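Fiber protein 2 (Fowl adenovirus 1, PDB 2VTW) probably forms, as a homotrimer, the short-fibre spikes of the capsid, with the C-terminal head domain, described here, attaching the virion to a host-cell receptor. Local coordinates at residues A5-T11 / Y33-N39; L44-V50 / I167-F171. The contacts are given in a common frame with arbitrary orientation. Numbering follows the deposited sequence.

Contact 1. Residues A5-T11 / Y33-N39; sequences AAFTSGT and YFLQQIN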
loop_
_atom_site.group_PDB
_atom_site.type_symbol
_atom_site.label_atom_id
_atom_site.label_comp_id
_atom_site.label_asym_id
_atom_site.label_seq_id
_atom_site.Cartn_x
_atom_site.Cartn_y
_atom_site.Cartn_z
ATOM N N ALA A 5 7.018 12.777 13.054
ATOM C CA ALA A 5 7.997 13.656 12.415
ATOM C C ALA A 5 7.945 13.479 10.890
ATOM O O ALA A 5 7.536 12.432 10.415
ATOM C CB ALA A 5 9.408 13.372 12.919
ATOM N N ALA A 6 8.364 14.519 10.158
ATOM C CA ALA A 6 8.364 14.587 8.688
ATOM C C ALA A 6 9.714 15.033 8.146
ATOM O O ALA A 6 10.353 15.906 8.739
ATOM C CB ALA A 6 7.285 15.583 8.221
ATOM N N PHE A 7 10.135 14.456 7.020
ATOM C CA PHE A 7 11.287 14.924 6.235
ATOM C C PHE A 7 10.866 15.122 4.750
ATOM O O PHE A 7 10.119 14.297 4.194
ATOM C CB PHE A 7 12.430 13.910 6.330
ATOM C CG PHE A 7 13.617 14.227 5.471
ATOM C CD1 PHE A 7 14.371 15.389 5.686
ATOM C CD2 PHE A 7 14.027 13.347 4.468
ATOM C CE1 PHE A 7 15.488 15.661 4.904
ATOM C CE2 PHE A 7 15.153 13.620 3.676
ATOM C CZ PHE A 7 15.886 14.776 3.907
ATOM N N THR A 8 11.331 16.213 4.132
ATOM C CA THR A 8 11.066 16.542 2.728
ATOM C C THR A 8 12.376 16.899 2.051
ATOM O O THR A 8 13.179 17.659 2.595
ATOM C CB THR A 8 10.115 17.734 2.591
ATOM O OG1 THR A 8 8.942 17.479 3.360
ATOM C CG2 THR A 8 9.720 17.987 1.120
ATOM N N SER A 9 12.593 16.357 0.864
ATOM C CA SER A 9 13.781 16.670 0.089
ATOM C C SER A 9 13.454 16.607 -1.396
ATOM O O SER A 9 12.539 15.908 -1.808
ATOM C CB SER A 9 14.887 15.673 0.396
ATOM O OG SER A 9 16.055 15.936 -0.363
ATOM N N GLY A 10 14.227 17.333 -2.193
ATOM C CA GLY A 10 14.079 17.312 -3.660
ATOM C C GLY A 10 13.307 18.525 -4.090
ATOM O O GLY A 10 13.113 19.426 -3.284
ATOM N N THR A 11 12.851 18.533 -5.348
ATOM C CA THR A 11 12.078 19.665 -5.909
ATOM C C THR A 11 10.608 19.340 -6.102
ATOM O O THR A 11 10.253 18.390 -6.803
ATOM C CB THR A 11 12.627 20.150 -7.297
ATOM O OG1 THR A 11 12.893 19.019 -8.159
ATOM C CG2 THR A 11 13.886 20.979 -7.101
ATOM N N TYR A 33 13.639 14.414 -8.201
ATOM C CA TYR A 33 12.850 13.605 -7.282
ATOM C C TYR A 33 12.170 14.522 -6.295
ATOM O O TYR A 33 12.606 15.659 -6.069
ATOM C CB TYR A 33 13.719 12.562 -6.558
ATOM C CG TYR A 33 14.658 13.207 -5.568
ATOM C CD1 TYR A 33 14.217 13.524 -4.293
ATOM C CD2 TYR A 33 15.954 13.582 -5.936
ATOM C CE1 TYR A 33 15.042 14.166 -3.378
ATOM C CE2 TYR A 33 16.806 14.253 -5.009
ATOM C CZ TYR A 33 16.328 14.526 -3.737
ATOM O OH TYR A 33 17.091 15.170 -2.799
ATOM N N PHE A 34 11.077 14.035 -5.720
ATOM C CA PHE A 34 10.516 14.656 -4.561
ATOM C C PHE A 34 10.191 13.554 -3.553
ATOM O O PHE A 34 9.443 12.613 -3.859
ATOM C CB PHE A 34 9.304 15.466 -4.948
ATOM C CG PHE A 34 8.880 16.439 -3.899
ATOM C CD1 PHE A 34 9.801 17.301 -3.308
ATOM C CD2 PHE A 34 7.573 16.510 -3.488
ATOM C CE1 PHE A 34 9.424 18.201 -2.346
ATOM C CE2 PHE A 34 7.194 17.421 -2.505
ATOM C CZ PHE A 34 8.141 18.256 -1.936
ATOM N N LEU A 35 10.778 13.688 -2.362
ATOM C CA LEU A 35 10.757 12.683 -1.289
ATOM C C LEU A 35 10.093 13.295 -0.068
ATOM O O LEU A 35 10.519 14.348 0.414
ATOM C CB LEU A 35 12.196 12.294 -0.941
ATOM C CG LEU A 35 12.437 11.409 0.287
ATOM C CD1 LEU A 35 11.705 10.054 0.085
ATOM C CD2 LEU A 35 13.959 11.197 0.521
ATOM N N GLN A 36 9.015 12.682 0.410
ATOM C CA GLN A 36 8.304 13.157 1.592
ATOM C C GLN A 36 8.096 11.941 2.471
ATOM O O GLN A 36 7.429 10.984 2.046
ATOM C CB GLN A 36 6.966 13.774 1.203
ATOM C CG GLN A 36 7.100 15.111 0.425
ATOM C CD GLN A 36 5.805 15.584 -0.178
ATOM O OE1 GLN A 36 5.406 15.087 -1.226
ATOM N NE2 GLN A 36 5.131 16.537 0.477
ATOM N N GLN A 37 8.717 11.942 3.650
ATOM C CA GLN A 37 8.612 10.833 4.627
ATOM C C GLN A 37 7.985 11.293 5.937
ATOM O O GLN A 37 8.141 12.457 6.337
ATOM C CB GLN A 37 9.978 10.265 4.923
ATOM C CG GLN A 37 10.681 9.712 3.706
ATOM C CD GLN A 37 12.073 9.247 3.996
ATOM O OE1 GLN A 37 12.956 10.058 4.273
ATOM N NE2 GLN A 37 12.301 7.933 3.912
ATOM N N ILE A 38 7.253 10.395 6.589
ATOM C CA ILE A 38 6.768 10.621 7.943
ATOM C C ILE A 38 7.150 9.409 8.811
ATOM O O ILE A 38 7.215 8.269 8.312
ATOM C CB ILE A 38 5.227 10.960 8.028
ATOM C CG1 ILE A 38 4.381 9.797 7.552
ATOM C CG2 ILE A 38 4.872 12.311 7.230
ATOM C CD1 ILE A 38 2.918 9.768 8.080
ATOM N N ASN A 39 7.482 9.672 10.075
ATOM C CA ASN A 39 7.702 8.621 11.074
ATOM C C ASN A 39 6.578 8.819 12.053
ATOM O O ASN A 39 6.473 9.887 12.653
ATOM C CB ASN A 39 9.058 8.745 11.783
ATOM C CG ASN A 39 9.331 7.610 12.818
ATOM O OD1 ASN A 39 8.431 7.066 13.427
ATOM N ND2 ASN A 39 10.585 7.317 13.040
HETATM O O HOH W 1 6.306 18.092 2.816
HETATM O O HOH W 2 14.879 17.142 -7.833
#
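Strands 5-10 and 33-39 run side by side and antiparallel, 4.6 Å between axes at closest approach and 169° between directions. Backbone hydrogen bonds tie three pairs both ways: Ala-5 with Asn-39, Phe-7 with Gln-37 and Ser-9 with Leu-35, all N to O at 2.8 to 3.0 Å. Just past strand 5-10, Thr-11 N adds a bond to Tyr-33 O (3.0 Å). At phi 100° Gly-10 sits where a CB would collide with that same Tyr-33 O. The two strands belong to the beta hairpin of 4-23 and 28-40 in the fibre head, with strand 43-53 beyond 28-40. One face carries Phe-7, Ser-9, Leu-35 and Gln-37: Phe-7 CE2 packs on Leu-35 CD2 (4.2 Å), while Gln-37 OE1 approaches the edge of the Phe-7 ring, 3.5 Å from CD2, and its NE2 is hydrogen-bonded to Thr-46 OG1. Ser-9 OG and Tyr-33 OH lie 2.8 Å apart, each hydrogen-bonded to Gly-89 (OG to O, OH to N). On the other face Thr-8 CG2 touches Phe-34 CZ (3.5 Å), and a water bridges Thr-8 OG1 (2.8 Å) and Gln-36 NE2 (3.0 Å). Ala-6 and Ile-38 on this face pack against Met-41 and Thr-40 of a second subunit.

Contact 2. Residues L44-V50 / I167-F171; sequences LTTSLYV and IAFTF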
loop_
_atom_site.group_PDB
_atom_site.type_symbol
_atom_site.label_atom_id
_atom_site.label_comp_id
_atom_site.label_asym_id
_atom_site.label_seq_id
_atom_site.Cartn_x
_atom_site.Cartn_y
_atom_site.Cartn_z
ATOM N N LEU A 44 7.681 3.966 9.320
ATOM C CA LEU A 44 8.139 4.877 8.299
ATOM C C LEU A 44 7.303 4.769 7.025
ATOM O O LEU A 44 7.245 3.710 6.406
ATOM C CB LEU A 44 9.602 4.550 7.959
ATOM C CG LEU A 44 10.355 5.533 7.058
ATOM C CD1 LEU A 44 10.523 6.950 7.766
ATOM C CD2 LEU A 44 11.683 4.918 6.667
ATOM N N THR A 45 6.700 5.884 6.626
ATOM C CA THR A 45 5.984 5.996 5.341
ATOM C C THR A 45 6.764 6.976 4.471
ATOM O O THR A 45 7.024 8.092 4.901
ATOM C CB THR A 45 4.550 6.530 5.514
ATOM O OG1 THR A 45 3.782 5.618 6.293
ATOM C CG2 THR A 45 3.877 6.712 4.161
ATOM N N THR A 46 7.140 6.516 3.283
ATOM C CA THR A 46 7.935 7.225 2.322
ATOM C C THR A 46 7.132 7.433 1.030
ATOM O O THR A 46 6.724 6.464 0.389
ATOM C CB THR A 46 9.212 6.403 1.998
ATOM O OG1 THR A 46 10.046 6.334 3.168
ATOM C CG2 THR A 46 10.005 6.997 0.808
ATOM N N SER A 47 6.919 8.687 0.647
ATOM C CA SER A 47 6.328 9.041 -0.655
ATOM C C SER A 47 7.405 9.620 -1.559
ATOM O O SER A 47 8.091 10.582 -1.190
ATOM C CB SER A 47 5.188 10.039 -0.488
ATOM O OG SER A 47 4.742 10.511 -1.753
ATOM N N LEU A 48 7.554 9.018 -2.735
ATOM C CA LEU A 48 8.609 9.350 -3.682
ATOM C C LEU A 48 8.096 9.592 -5.128
ATOM O O LEU A 48 7.511 8.699 -5.727
ATOM C CB LEU A 48 9.643 8.215 -3.710
ATOM C CG LEU A 48 10.829 8.389 -4.653
ATOM C CD1 LEU A 48 11.702 9.549 -4.127
ATOM C CD2 LEU A 48 11.642 7.110 -4.818
ATOM N N TYR A 49 8.323 10.781 -5.682
ATOM C CA TYR A 49 8.185 11.002 -7.126
ATOM C C TYR A 49 9.570 11.023 -7.796
ATOM O O TYR A 49 10.538 11.538 -7.217
ATOM C CB TYR A 49 7.517 12.320 -7.431
ATOM C CG TYR A 49 6.095 12.523 -6.956
ATOM C CD1 TYR A 49 4.997 12.189 -7.774
ATOM C CD2 TYR A 49 5.842 13.106 -5.737
ATOM C CE1 TYR A 49 3.699 12.423 -7.352
ATOM C CE2 TYR A 49 4.577 13.325 -5.314
ATOM C CZ TYR A 49 3.504 12.985 -6.113
ATOM O OH TYR A 49 2.235 13.245 -5.621
ATOM N N VAL A 50 9.669 10.467 -9.003
ATOM C CA VAL A 50 10.905 10.487 -9.806
ATOM C C VAL A 50 10.570 10.990 -11.220
ATOM O O VAL A 50 9.565 10.564 -11.814
ATOM C CB VAL A 50 11.574 9.074 -9.892
ATOM C CG1 VAL A 50 12.668 9.016 -10.980
ATOM C CG2 VAL A 50 12.181 8.673 -8.554
ATOM N N ILE A 167 16.718 2.329 1.954
ATOM C CA ILE A 167 15.667 1.754 1.098
ATOM C C ILE A 167 16.044 1.819 -0.395
ATOM O O ILE A 167 16.211 2.893 -0.929
ATOM C CB ILE A 167 14.270 2.465 1.299
ATOM C CG1 ILE A 167 13.986 2.735 2.781
ATOM C CG2 ILE A 167 13.141 1.605 0.613
ATOM C CD1 ILE A 167 12.899 3.750 3.071
ATOM N N ALA A 168 16.162 0.668 -1.048
ATOM C CA ALA A 168 16.355 0.587 -2.489
ATOM C C ALA A 168 14.986 0.497 -3.189
ATOM O O ALA A 168 14.146 -0.335 -2.812
ATOM C CB ALA A 168 17.213 -0.612 -2.859
ATOM N N PHE A 169 14.769 1.383 -4.162
ATOM C CA PHE A 169 13.594 1.373 -5.042
ATOM C C PHE A 169 14.086 1.033 -6.426
ATOM O O PHE A 169 14.827 1.817 -7.004
ATOM C CB PHE A 169 12.944 2.744 -5.121
ATOM C CG PHE A 169 12.237 3.183 -3.874
ATOM C CD1 PHE A 169 10.863 3.221 -3.820
ATOM C CD2 PHE A 169 12.951 3.627 -2.776
ATOM C CE1 PHE A 169 10.205 3.652 -2.692
ATOM C CE2 PHE A 169 12.288 4.062 -1.616
ATOM C CZ PHE A 169 10.928 4.069 -1.566
ATOM N N THR A 170 13.719 -0.126 -6.961
ATOM C CA THR A 170 14.087 -0.461 -8.337
ATOM C C THR A 170 12.856 -0.373 -9.233
ATOM O O THR A 170 11.862 -1.094 -9.033
ATOM C CB THR A 170 14.828 -1.796 -8.479
ATOM O OG1 THR A 170 16.037 -1.784 -7.695
ATOM C CG2 THR A 170 15.206 -2.056 -9.934
ATOM N N PHE A 171 12.943 0.536 -10.201
ATOM C CA PHE A 171 11.880 0.819 -11.161
ATOM C C PHE A 171 12.050 -0.100 -12.341
ATOM O O PHE A 171 13.081 -0.073 -12.997
ATOM C CB PHE A 171 11.942 2.280 -11.585
ATOM C CG PHE A 171 11.677 3.236 -10.454
ATOM C CD1 PHE A 171 10.463 3.879 -10.349
ATOM C CD2 PHE A 171 12.643 3.488 -9.485
ATOM C CE1 PHE A 171 10.195 4.750 -9.297
ATOM C CE2 PHE A 171 12.389 4.362 -8.420
ATOM C CZ PHE A 171 11.181 4.999 -8.326
#
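This is face-to-face packing between strands that are not neighbours: 44-50 and 167-171 lie in opposing layers of the beta sandwich of the head domain, near the centre of the chain. Their axes come no closer than 11.1 Å and cross at -42°, so only side chains bridge the gap. Every second residue supplies one, Leu-44, Thr-46, Leu-48 and Val-50 facing Ile-167, Phe-169 and Phe-171. Leu-48 wedges against two rings. Its CD2 sits over the face of the Phe-169 ring, 4.1 Å from the centroid and 10° off the normal, a CH-pi contact, and the same CD2 meets the edge of the next ring at Phe-171 CZ (4.1 Å). Val-50 CG2 reaches Phe-171 CZ at 3.8 Å, Thr-46 CG2 reaches Phe-169 CZ at 3.9 Å, and at the other end Leu-44 CD2 meets Ile-167 CD1 at 4.0 Å. Phe-171 also stacks with Phe-72 of the adjoining strand 71-76. The single polar group turned into this interface, Thr-46 OG1, is bonded to Gln-37 NE2 in its own layer. What joins the layers here is therefore apolar, van der Waals contact, without polar pairing between the two strands.

How the contacts relate
Strands 28-40 and 43-53, consecutive in the chain and adjacent in the sheet, couple the two contacts, whose centres lie 10 Å apart. Gln-36 O to Ser-47 N (2.7 Å) and Phe-34 O to Tyr-49 N (2.8 Å) are probable hydrogen bonds between them, and Leu-35 CD1 packs on Thr-46 CG2 at 3.6 Å. Contact 1 works within a layer through backbone bonds, contact 2 between layers through side chains. Both are largely buried, but contact 1 lies farther out, with exposed Gly-10 and water bridges, whereas every touching residue of contact 2 is buried. The outward faces of both regions meet the second subunit: Gln-36 and Ser-47 both pack on its Pro-197.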